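Serine protease inhibitor (PDB 3STO) probably inhibits serine proteases, as expected of a serpin from the blood fluke Schistosoma haematobium. Local coordinates at residues 97-102 / 250-255; 277-282 / 384-389; 211-216 / 262-267; 231-236 / 371-376. One frame throughout, in Å; residues are numbered along the deposited sequence.

Contact 1: residues 97-102 / 250-255; sequences NNSLTS and NTRFTF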
# COMPACT_ATOMS: atom_id res chain seq x y z
N ASN A 97 1.75 -9.84 9.33
CA ASN A 97 0.31 -9.72 9.54
C ASN A 97 -0.04 -9.54 11.03
O ASN A 97 -0.85 -8.69 11.39
CB ASN A 97 -0.41 -10.94 8.93
CG ASN A 97 -1.91 -10.77 8.93
OD1 ASN A 97 -2.41 -9.91 8.23
ND2 ASN A 97 -2.63 -11.57 9.72
N ASN A 98 0.56 -10.37 11.89
CA ASN A 98 0.37 -10.23 13.33
C ASN A 98 0.76 -8.86 13.88
O ASN A 98 0.06 -8.30 14.72
CB ASN A 98 1.14 -11.30 14.10
CG ASN A 98 0.50 -12.67 14.01
OD1 ASN A 98 -0.71 -12.79 13.81
ND2 ASN A 98 1.32 -13.72 14.16
N SER A 99 1.89 -8.36 13.42
CA SER A 99 2.41 -7.08 13.84
C SER A 99 1.44 -5.98 13.47
O SER A 99 1.08 -5.19 14.32
CB SER A 99 3.76 -6.83 13.21
OG SER A 99 4.35 -5.69 13.79
N LEU A 100 0.94 -6.00 12.24
CA LEU A 100 0.09 -4.91 11.75
C LEU A 100 -1.34 -4.95 12.30
O LEU A 100 -1.91 -3.90 12.69
CB LEU A 100 0.08 -4.87 10.22
CG LEU A 100 1.36 -4.38 9.54
CD1 LEU A 100 1.34 -4.69 8.03
CD2 LEU A 100 1.50 -2.89 9.78
N THR A 101 -1.93 -6.14 12.33
CA THR A 101 -3.34 -6.26 12.74
C THR A 101 -3.49 -6.22 14.26
O THR A 101 -4.59 -6.12 14.77
CB THR A 101 -4.02 -7.54 12.18
OG1 THR A 101 -3.44 -8.70 12.77
CG2 THR A 101 -3.87 -7.62 10.65
N SER A 102 -2.38 -6.29 14.99
CA SER A 102 -2.45 -6.13 16.43
C SER A 102 -2.71 -4.67 16.84
O SER A 102 -3.06 -4.41 17.99
CB SER A 102 -1.17 -6.62 17.09
OG SER A 102 -0.10 -5.76 16.77
N ASN A 250 -2.88 6.21 17.25
CA ASN A 250 -1.95 5.16 17.55
C ASN A 250 -0.59 5.61 16.99
O ASN A 250 -0.37 5.64 15.76
CB ASN A 250 -2.44 3.82 16.96
CG ASN A 250 -1.53 2.66 17.34
OD1 ASN A 250 -0.34 2.86 17.55
ND2 ASN A 250 -2.10 1.45 17.46
N THR A 251 0.31 6.00 17.87
CA THR A 251 1.47 6.74 17.41
C THR A 251 2.60 5.90 16.82
O THR A 251 3.67 6.42 16.50
CB THR A 251 2.00 7.69 18.48
OG1 THR A 251 2.59 6.93 19.55
CG2 THR A 251 0.86 8.59 19.00
N ARG A 252 2.36 4.60 16.67
CA ARG A 252 3.25 3.77 15.89
C ARG A 252 3.23 4.22 14.39
O ARG A 252 4.19 4.10 13.65
CB ARG A 252 2.83 2.30 16.03
CG ARG A 252 3.22 1.45 14.84
CD ARG A 252 3.02 -0.01 15.09
NE ARG A 252 3.60 -0.81 14.01
CZ ARG A 252 3.49 -2.13 13.93
NH1 ARG A 252 2.82 -2.80 14.86
NH2 ARG A 252 4.05 -2.78 12.92
N PHE A 253 2.09 4.74 13.96
CA PHE A 253 1.91 5.21 12.61
C PHE A 253 1.93 6.74 12.56
O PHE A 253 1.39 7.42 13.43
CB PHE A 253 0.59 4.66 12.05
CG PHE A 253 0.53 3.16 12.09
CD1 PHE A 253 1.34 2.40 11.24
CD2 PHE A 253 -0.31 2.50 12.99
CE1 PHE A 253 1.31 1.00 11.28
CE2 PHE A 253 -0.35 1.13 13.03
CZ PHE A 253 0.48 0.38 12.18
N THR A 254 2.59 7.27 11.52
CA THR A 254 2.65 8.71 11.30
C THR A 254 2.48 9.05 9.82
O THR A 254 2.78 8.23 8.95
CB THR A 254 3.96 9.29 11.86
OG1 THR A 254 3.92 10.70 11.74
CG2 THR A 254 5.18 8.77 11.13
N PHE A 255 1.94 10.22 9.54
CA PHE A 255 1.76 10.67 8.18
C PHE A 255 2.92 11.57 7.82
O PHE A 255 3.08 12.61 8.42
CB PHE A 255 0.47 11.44 8.05
CG PHE A 255 0.12 11.82 6.65
CD1 PHE A 255 -0.18 10.83 5.70
CD2 PHE A 255 -0.02 13.15 6.30
CE1 PHE A 255 -0.57 11.18 4.38
CE2 PHE A 255 -0.39 13.52 4.99
CZ PHE A 255 -0.67 12.51 4.03

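Contact 2: residues 277-282 / 384-389; sequences KVLSEY and FIYDQQ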
# COMPACT_ATOMS: atom_id res chain seq x y z
N LYS A 277 16.17 6.29 -2.00
CA LYS A 277 16.55 6.93 -0.75
C LYS A 277 15.72 6.27 0.34
O LYS A 277 14.55 5.95 0.11
CB LYS A 277 16.26 8.40 -0.80
CG LYS A 277 17.37 9.29 -1.36
CD LYS A 277 16.76 10.71 -1.62
CE LYS A 277 17.79 11.82 -1.64
NZ LYS A 277 18.54 11.89 -2.91
N VAL A 278 16.32 6.06 1.50
CA VAL A 278 15.69 5.26 2.56
C VAL A 278 14.94 6.16 3.54
O VAL A 278 15.56 6.94 4.26
CB VAL A 278 16.74 4.40 3.32
CG1 VAL A 278 16.09 3.59 4.41
CG2 VAL A 278 17.43 3.50 2.35
N LEU A 279 13.61 6.05 3.53
CA LEU A 279 12.75 6.96 4.27
C LEU A 279 13.11 7.04 5.76
O LEU A 279 13.19 8.14 6.33
CB LEU A 279 11.26 6.58 4.10
CG LEU A 279 10.19 7.53 4.73
CD1 LEU A 279 10.32 9.02 4.31
CD2 LEU A 279 8.78 7.03 4.43
N SER A 280 13.32 5.88 6.37
CA SER A 280 13.63 5.81 7.80
C SER A 280 14.84 6.63 8.19
O SER A 280 14.87 7.18 9.28
CB SER A 280 13.77 4.35 8.28
OG SER A 280 14.83 3.69 7.64
N GLU A 281 15.84 6.71 7.30
CA GLU A 281 17.02 7.54 7.52
C GLU A 281 16.68 9.02 7.59
O GLU A 281 17.38 9.76 8.27
CB GLU A 281 18.07 7.32 6.42
CG GLU A 281 18.67 5.91 6.42
CD GLU A 281 19.77 5.72 5.39
OE1 GLU A 281 20.28 6.74 4.88
OE2 GLU A 281 20.12 4.54 5.08
N TYR A 282 15.64 9.44 6.85
CA TYR A 282 15.16 10.81 6.89
C TYR A 282 14.29 11.02 8.10
O TYR A 282 14.44 12.01 8.80
CB TYR A 282 14.42 11.21 5.60
CG TYR A 282 15.39 11.33 4.48
CD1 TYR A 282 15.89 10.19 3.85
CD2 TYR A 282 15.89 12.54 4.10
CE1 TYR A 282 16.84 10.28 2.83
CE2 TYR A 282 16.84 12.65 3.09
CZ TYR A 282 17.31 11.51 2.45
OH TYR A 282 18.25 11.61 1.44
N PHE A 384 3.52 9.54 2.92
CA PHE A 384 3.57 8.15 3.35
C PHE A 384 2.78 7.96 4.61
O PHE A 384 2.67 8.88 5.42
CB PHE A 384 5.00 7.79 3.68
CG PHE A 384 5.97 7.99 2.54
CD1 PHE A 384 6.20 6.95 1.61
CD2 PHE A 384 6.70 9.15 2.44
CE1 PHE A 384 7.12 7.07 0.60
CE2 PHE A 384 7.64 9.31 1.41
CZ PHE A 384 7.86 8.26 0.50
N ILE A 385 2.18 6.79 4.78
CA ILE A 385 1.87 6.36 6.13
C ILE A 385 3.09 5.56 6.55
O ILE A 385 3.42 4.57 5.93
CB ILE A 385 0.64 5.53 6.19
CG1 ILE A 385 -0.55 6.36 5.74
CG2 ILE A 385 0.48 4.91 7.59
CD1 ILE A 385 -1.81 5.55 5.52
N TYR A 386 3.81 6.04 7.55
CA TYR A 386 5.09 5.45 7.92
C TYR A 386 4.90 4.63 9.19
O TYR A 386 4.23 5.08 10.12
CB TYR A 386 6.13 6.56 8.13
CG TYR A 386 7.49 6.12 8.62
CD1 TYR A 386 8.36 5.44 7.78
CD2 TYR A 386 7.91 6.39 9.92
CE1 TYR A 386 9.61 5.03 8.21
CE2 TYR A 386 9.17 5.98 10.37
CZ TYR A 386 10.02 5.29 9.50
OH TYR A 386 11.27 4.89 9.92
N ASP A 387 5.48 3.43 9.21
CA ASP A 387 5.40 2.52 10.36
C ASP A 387 6.67 2.59 11.22
O ASP A 387 7.75 2.25 10.76
CB ASP A 387 5.15 1.10 9.88
CG ASP A 387 4.89 0.12 11.02
OD1 ASP A 387 5.49 0.25 12.12
OD2 ASP A 387 4.09 -0.80 10.80
N GLN A 388 6.53 3.03 12.47
CA GLN A 388 7.71 3.39 13.27
C GLN A 388 8.36 2.19 13.88
O GLN A 388 9.51 2.24 14.32
CB GLN A 388 7.38 4.43 14.35
CG GLN A 388 6.75 5.67 13.79
CD GLN A 388 7.40 6.94 14.27
OE1 GLN A 388 8.62 7.16 14.10
NE2 GLN A 388 6.60 7.79 14.89
N GLN A 389 7.64 1.09 13.88
CA GLN A 389 8.20 -0.15 14.36
C GLN A 389 8.93 -0.90 13.23
O GLN A 389 10.11 -1.23 13.34
CB GLN A 389 7.10 -0.98 15.00
CG GLN A 389 7.59 -2.24 15.65
CD GLN A 389 6.46 -2.96 16.26
OE1 GLN A 389 5.68 -2.36 17.03
NE2 GLN A 389 6.30 -4.24 15.89

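Contact 3: residues 211-216 / 262-267; sequences DFYISP and EKWSLN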
# COMPACT_ATOMS: atom_id res chain seq x y z
N ASP A 211 -5.68 28.30 -3.17
CA ASP A 211 -5.12 27.83 -4.43
C ASP A 211 -4.10 26.72 -4.28
O ASP A 211 -3.25 26.76 -3.39
CB ASP A 211 -4.50 28.99 -5.22
CG ASP A 211 -5.48 29.58 -6.22
OD1 ASP A 211 -6.71 29.35 -6.06
OD2 ASP A 211 -5.01 30.26 -7.16
N PHE A 212 -4.16 25.74 -5.18
CA PHE A 212 -3.15 24.68 -5.22
C PHE A 212 -2.50 24.70 -6.60
O PHE A 212 -3.19 24.62 -7.62
CB PHE A 212 -3.78 23.31 -4.90
CG PHE A 212 -2.77 22.18 -4.77
CD1 PHE A 212 -2.33 21.51 -5.91
CD2 PHE A 212 -2.30 21.78 -3.52
CE1 PHE A 212 -1.42 20.49 -5.80
CE2 PHE A 212 -1.42 20.77 -3.40
CZ PHE A 212 -0.96 20.11 -4.55
N TYR A 213 -1.17 24.82 -6.62
CA TYR A 213 -0.46 24.87 -7.87
C TYR A 213 -0.15 23.48 -8.36
O TYR A 213 0.63 22.76 -7.71
CB TYR A 213 0.84 25.66 -7.71
CG TYR A 213 1.70 25.82 -8.96
CD1 TYR A 213 1.55 26.94 -9.79
CD2 TYR A 213 2.69 24.89 -9.29
CE1 TYR A 213 2.36 27.11 -10.92
CE2 TYR A 213 3.50 25.05 -10.41
CZ TYR A 213 3.33 26.17 -11.22
OH TYR A 213 4.12 26.35 -12.33
N ILE A 214 -0.74 23.09 -9.48
CA ILE A 214 -0.45 21.80 -10.13
C ILE A 214 0.70 21.92 -11.14
O ILE A 214 1.64 21.16 -11.10
CB ILE A 214 -1.68 21.28 -10.84
CG1 ILE A 214 -2.84 21.12 -9.86
CG2 ILE A 214 -1.37 19.99 -11.53
CD1 ILE A 214 -4.10 20.55 -10.49
N SER A 215 0.62 22.90 -12.03
CA SER A 215 1.64 23.18 -13.02
C SER A 215 1.39 24.61 -13.53
O SER A 215 0.40 25.23 -13.16
CB SER A 215 1.53 22.18 -14.18
OG SER A 215 0.27 22.28 -14.84
N PRO A 216 2.29 25.14 -14.38
CA PRO A 216 2.13 26.52 -14.87
C PRO A 216 0.77 26.79 -15.48
O PRO A 216 0.21 27.87 -15.31
CB PRO A 216 3.22 26.64 -15.93
CG PRO A 216 4.32 25.81 -15.37
CD PRO A 216 3.64 24.62 -14.67
N GLU A 262 10.65 24.10 -3.96
CA GLU A 262 9.99 25.05 -4.83
C GLU A 262 8.80 24.38 -5.48
O GLU A 262 8.54 23.21 -5.24
CB GLU A 262 10.96 25.60 -5.88
CG GLU A 262 10.87 24.87 -7.20
CD GLU A 262 11.70 23.62 -7.21
OE1 GLU A 262 12.91 23.75 -7.53
OE2 GLU A 262 11.16 22.53 -6.90
N LYS A 263 8.06 25.11 -6.30
CA LYS A 263 6.79 24.58 -6.74
C LYS A 263 6.88 23.85 -8.08
O LYS A 263 5.93 23.23 -8.50
CB LYS A 263 5.76 25.71 -6.84
CG LYS A 263 6.02 26.69 -8.00
CD LYS A 263 5.11 27.91 -7.85
CE LYS A 263 5.17 28.79 -9.06
NZ LYS A 263 4.16 29.90 -8.96
N TRP A 264 8.00 23.96 -8.78
CA TRP A 264 8.01 23.50 -10.17
C TRP A 264 8.43 22.04 -10.35
O TRP A 264 8.06 21.43 -11.34
CB TRP A 264 8.85 24.40 -11.08
CG TRP A 264 8.44 25.85 -11.11
CD1 TRP A 264 7.36 26.39 -11.75
CD2 TRP A 264 9.12 26.94 -10.49
NE1 TRP A 264 7.33 27.75 -11.56
CE2 TRP A 264 8.40 28.11 -10.78
CE3 TRP A 264 10.27 27.03 -9.69
CZ2 TRP A 264 8.78 29.35 -10.30
CZ3 TRP A 264 10.65 28.24 -9.23
CH2 TRP A 264 9.91 29.40 -9.54
N SER A 265 9.21 21.51 -9.40
CA SER A 265 9.84 20.19 -9.48
C SER A 265 9.70 19.33 -8.21
O SER A 265 9.72 19.84 -7.10
CB SER A 265 11.32 20.35 -9.78
OG SER A 265 11.98 19.10 -9.69
N LEU A 266 9.58 18.03 -8.37
CA LEU A 266 9.54 17.13 -7.24
C LEU A 266 10.93 16.98 -6.59
O LEU A 266 11.04 16.61 -5.42
CB LEU A 266 9.03 15.78 -7.69
CG LEU A 266 7.57 15.38 -7.56
CD1 LEU A 266 6.70 16.48 -7.06
CD2 LEU A 266 7.06 14.80 -8.87
N ASN A 267 12.00 17.29 -7.32
CA ASN A 267 13.34 17.20 -6.77
C ASN A 267 13.65 15.78 -6.27
O ASN A 267 13.23 14.80 -6.90
CB ASN A 267 13.53 18.25 -5.65
CG ASN A 267 13.64 19.69 -6.19
OD1 ASN A 267 13.98 19.90 -7.37
ND2 ASN A 267 13.36 20.68 -5.34

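Contact 4: residues 231-236 / 371-376; sequences MKYGKF and PEVDFH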
# COMPACT_ATOMS: atom_id res chain seq x y z
N MSE A 231 5.59 19.49 15.83
CA MSE A 231 5.76 18.24 15.10
C MSE A 231 7.19 18.07 14.65
O MSE A 231 7.99 19.00 14.73
CB MSE A 231 4.76 18.10 13.94
CG MSE A 231 4.74 19.22 12.91
SE MSE A 231 3.10 19.21 11.70
CE MSE A 231 1.98 20.56 12.65
N LYS A 232 7.51 16.86 14.22
CA LYS A 232 8.85 16.56 13.72
C LYS A 232 9.02 17.12 12.31
O LYS A 232 8.14 17.02 11.47
CB LYS A 232 9.07 15.05 13.73
CG LYS A 232 9.37 14.51 15.09
CD LYS A 232 10.83 14.66 15.39
CE LYS A 232 11.17 13.94 16.66
NZ LYS A 232 10.68 12.56 16.47
N TYR A 233 10.16 17.75 12.08
CA TYR A 233 10.34 18.50 10.87
C TYR A 233 11.81 18.51 10.50
O TYR A 233 12.68 18.42 11.36
CB TYR A 233 9.85 19.96 11.07
CG TYR A 233 10.37 20.90 10.01
CD1 TYR A 233 11.59 21.57 10.20
CD2 TYR A 233 9.69 21.07 8.80
CE1 TYR A 233 12.10 22.43 9.22
CE2 TYR A 233 10.19 21.92 7.81
CZ TYR A 233 11.39 22.60 8.01
OH TYR A 233 11.88 23.43 7.02
N GLY A 234 12.09 18.61 9.21
CA GLY A 234 13.46 18.71 8.77
C GLY A 234 13.51 19.30 7.38
O GLY A 234 12.61 19.03 6.57
N LYS A 235 14.56 20.08 7.10
CA LYS A 235 14.81 20.64 5.78
C LYS A 235 16.04 20.03 5.14
O LYS A 235 17.11 20.01 5.74
CB LYS A 235 15.00 22.14 5.88
CG LYS A 235 15.27 22.82 4.57
CD LYS A 235 14.63 24.24 4.57
CE LYS A 235 15.68 25.35 4.51
NZ LYS A 235 15.14 26.70 4.90
N PHE A 236 15.89 19.53 3.92
CA PHE A 236 16.98 18.83 3.27
C PHE A 236 17.33 19.56 1.98
O PHE A 236 16.90 19.19 0.89
CB PHE A 236 16.61 17.36 3.06
CG PHE A 236 16.25 16.65 4.36
CD1 PHE A 236 14.96 16.72 4.87
CD2 PHE A 236 17.22 15.95 5.07
CE1 PHE A 236 14.64 16.11 6.06
CE2 PHE A 236 16.90 15.31 6.26
CZ PHE A 236 15.60 15.39 6.75
N PRO A 371 4.85 30.04 14.99
CA PRO A 371 5.67 28.90 14.56
C PRO A 371 7.02 29.30 13.95
O PRO A 371 7.11 30.32 13.28
CB PRO A 371 4.79 28.22 13.51
CG PRO A 371 3.89 29.35 13.00
CD PRO A 371 3.61 30.16 14.22
N GLU A 372 8.06 28.50 14.20
CA GLU A 372 9.36 28.76 13.55
C GLU A 372 9.38 28.45 12.05
O GLU A 372 10.20 28.97 11.33
CB GLU A 372 10.48 27.97 14.24
CG GLU A 372 10.14 27.52 15.65
CD GLU A 372 10.92 26.28 16.10
OE1 GLU A 372 12.09 26.11 15.68
OE2 GLU A 372 10.37 25.46 16.87
N VAL A 373 8.47 27.58 11.59
CA VAL A 373 8.52 27.06 10.22
C VAL A 373 7.16 27.10 9.52
O VAL A 373 6.13 26.77 10.12
CB VAL A 373 9.06 25.61 10.24
CG1 VAL A 373 8.20 24.68 9.48
CG2 VAL A 373 10.50 25.56 9.79
N ASP A 374 7.14 27.52 8.25
CA ASP A 374 5.90 27.35 7.47
C ASP A 374 5.99 26.05 6.70
O ASP A 374 7.03 25.73 6.14
CB ASP A 374 5.68 28.48 6.49
CG ASP A 374 5.22 29.73 7.18
OD1 ASP A 374 4.86 29.63 8.37
OD2 ASP A 374 5.20 30.80 6.53
N PHE A 375 4.92 25.28 6.71
CA PHE A 375 4.89 24.08 5.88
C PHE A 375 3.55 24.10 5.18
O PHE A 375 2.56 23.57 5.70
CB PHE A 375 5.03 22.81 6.75
CG PHE A 375 5.45 21.59 5.99
CD1 PHE A 375 6.77 21.34 5.77
CD2 PHE A 375 4.50 20.69 5.49
CE1 PHE A 375 7.16 20.20 5.08
CE2 PHE A 375 4.87 19.57 4.80
CZ PHE A 375 6.20 19.32 4.58
N HIS A 376 3.53 24.73 4.01
CA HIS A 376 2.27 24.99 3.32
C HIS A 376 2.17 24.16 2.06
O HIS A 376 2.92 24.36 1.12
CB HIS A 376 2.14 26.49 3.02
CG HIS A 376 2.07 27.33 4.25
ND1 HIS A 376 2.13 28.71 4.21
CD2 HIS A 376 1.94 26.99 5.55
CE1 HIS A 376 2.05 29.18 5.44
NE2 HIS A 376 1.93 28.16 6.27

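Contact 1: residues 97-102 / 250-255
Leu100, in the last turn of helix 82-101, and Arg252, in the type I turn that leads into strand 253-260, have CA atoms 10.1 Å apart, so the gap is bridged mainly by the long Arg252 side chain, which reaches the Ser99 hydroxyl and carbonyl. Extended from CG to NE, and leaving the backbone on the side away from N (chi1 153°), it carries its guanidinium to the helix end. There NH2 donates to Ser99 OG at 3.1 Å, the hydroxyl lying 19° out of the guanidinium plane. NH1 adds a weak, bent bond to Ser99 O at 3.0 Å. The stronger polar partners are acidic: Glu103 forms a salt bridge with NH1 and Asp387 one with NE, which together should hold the head group's rotation and balance its charge. Beside the guanidinium the contact turns apolar. Leu100 CD2 approaches the edge of the Phe253 ring, 4.2 Å from CE1, and lies 4.0 Å from Arg252 NH2. The Arg252 CG methylene covers the centre of one face of the same ring, 3.8 Å above its plane. This joins helix D of the serpin fold to the start of a strand of sheet B.

Contact 2: residues 277-282 / 384-389
Leu279 meets Phe384 and Tyr386 where the short helix 279-283, helix H of the serpin fold, lies against strand 381-387 of sheet B. Following the helix from its first turn, Leu279 comes first and does most of the work. A trans first torsion (chi1 -175°) places both of its methyls toward the strand. CD2 sits over one face of the Phe384 ring, 3.6 Å from the centroid and 17° off the ring normal, a CH-pi contact, while CD1 reaches the rim at CE2, 4.0 Å away. The leucine also slides past Tyr386, the two side chains running in opposite directions, with CD2 3.7 Å from Tyr386 CD1. Leu272 of helix 269-273, Val258 and Ala396 also pack on Phe384, which is buried. Ser280 follows, one residue on. Its CB abuts Tyr386 OH at 3.0 Å, a tight carbon-oxygen contact, with Ser280 CA 3.3 Å from the same oxygen. Beyond the strand the chain bends in an Asx turn, Asp387 OD1 accepting from Gln389 N at 2.9 Å.

Contact 3: residues 211-216 / 262-267
Tyr213 and Lys263 cross at about a right angle, the lysine chain laid over one face of the phenol ring. CD stands over the centre of that face, 3.9 Å from the centroid and only 1° off the normal, and makes a CH-pi contact. NZ lies 4.4 Å from the Tyr213 centroid but 33° off the normal, an off-centre cation-pi interaction. The lysine carbonyl comes closer still, with Lys263 O 3.6 Å from Tyr213 CE2. Lys263 reaches this position with CG between its backbone N and carbonyl carbon (chi1 70°) and the rest of the chain extended. On the opposite face of Tyr213, Ser215 O rests 3.5 Å above the plane toward the rim, sandwiching the ring. Trp264 approaches the phenol end instead. Its CD1 is 3.3 Å from Tyr213 OH, which lies near the indole plane at its edge; the ring planes are almost perpendicular, but the centroids, 5.8 Å apart, are placed so that the pair is neither a stack nor edge-to-face. Lys263 CG in turn covers the rim of one indole face. The site is at the surface, and the three residues also touch a crystal neighbour. Strands 208-215 and 218-236 form the antiparallel hairpin at the edge of serpin sheet C, with a classic beta bulge at Ile214 and Ser215, and the loop between sheet B strand 253-260 and helix 269-273 packs on it.

Contact 4: residues 231-236 / 371-376
The interface between sheets B and C of the serpin fold holds this contact: Tyr233, on the sheet B part of strand 218-236, packs against Val373 and Phe375 of strand 373-376, the first strand of sheet C, which follows the reactive-centre loop in the chain. The strands are not hydrogen-bonded to each other here, and the side chains fill the gap between backbones whose nearest CA atoms, those of Tyr233 and Val373, are 8.8 Å apart. Tyr233 and Val373 come from opposite directions, and both valine methyls settle over the same face of the phenol ring. CG2 lies 3.9 Å from the centroid, 29° off the normal, in a CH-pi contact displaced toward the hydroxyl end, where it is 3.6 Å from Tyr233 CZ. CG1 takes the other flank of the ring, 3.8 Å from Tyr233 CE2. A chi1 of 163° swings the tyrosine ring away from its backbone N and toward the valine, and a hydrogen bond to Glu242 on the adjacent strand 241-247 anchors the hydroxyl end. Phe375 does not stack on the tyrosine. The two side chains cross at a slant, with Phe375 CD1 at the edge of the phenol, near its plane, 4.0 Å from Tyr233 CE2. From there the phenylalanine ring reaches into sheet B, packing against Val244 of strand 241-247 and against Ile257 and Leu259 of strand 253-260. Strand 373-376 itself runs parallel to strand 287-305, which also pairs antiparallel with strand 218-236.

How the contacts relate
Contacts 1 and 2 are the closest pair, with centres about 13 Å apart, on neighbouring antiparallel strands of sheet B: Arg252 O and Gln388 N, 2.8 Å apart, probably form a hydrogen bond, as do Thr254 O and Tyr386 N. Contact 2 also touches contact 4, about 17 Å away between centres, through Tyr282 CD2 and Phe236 CE2 at 3.6 Å. Contact 3 lies apart: its centre is about 18 Å from that of contact 4 and about 32 Å from that of contact 1. Contact 4 sits nearest in sequence to residues 358-364, which are not modelled and probably belong to the reactive-centre loop that in inhibitory serpins presents the bait to the protease.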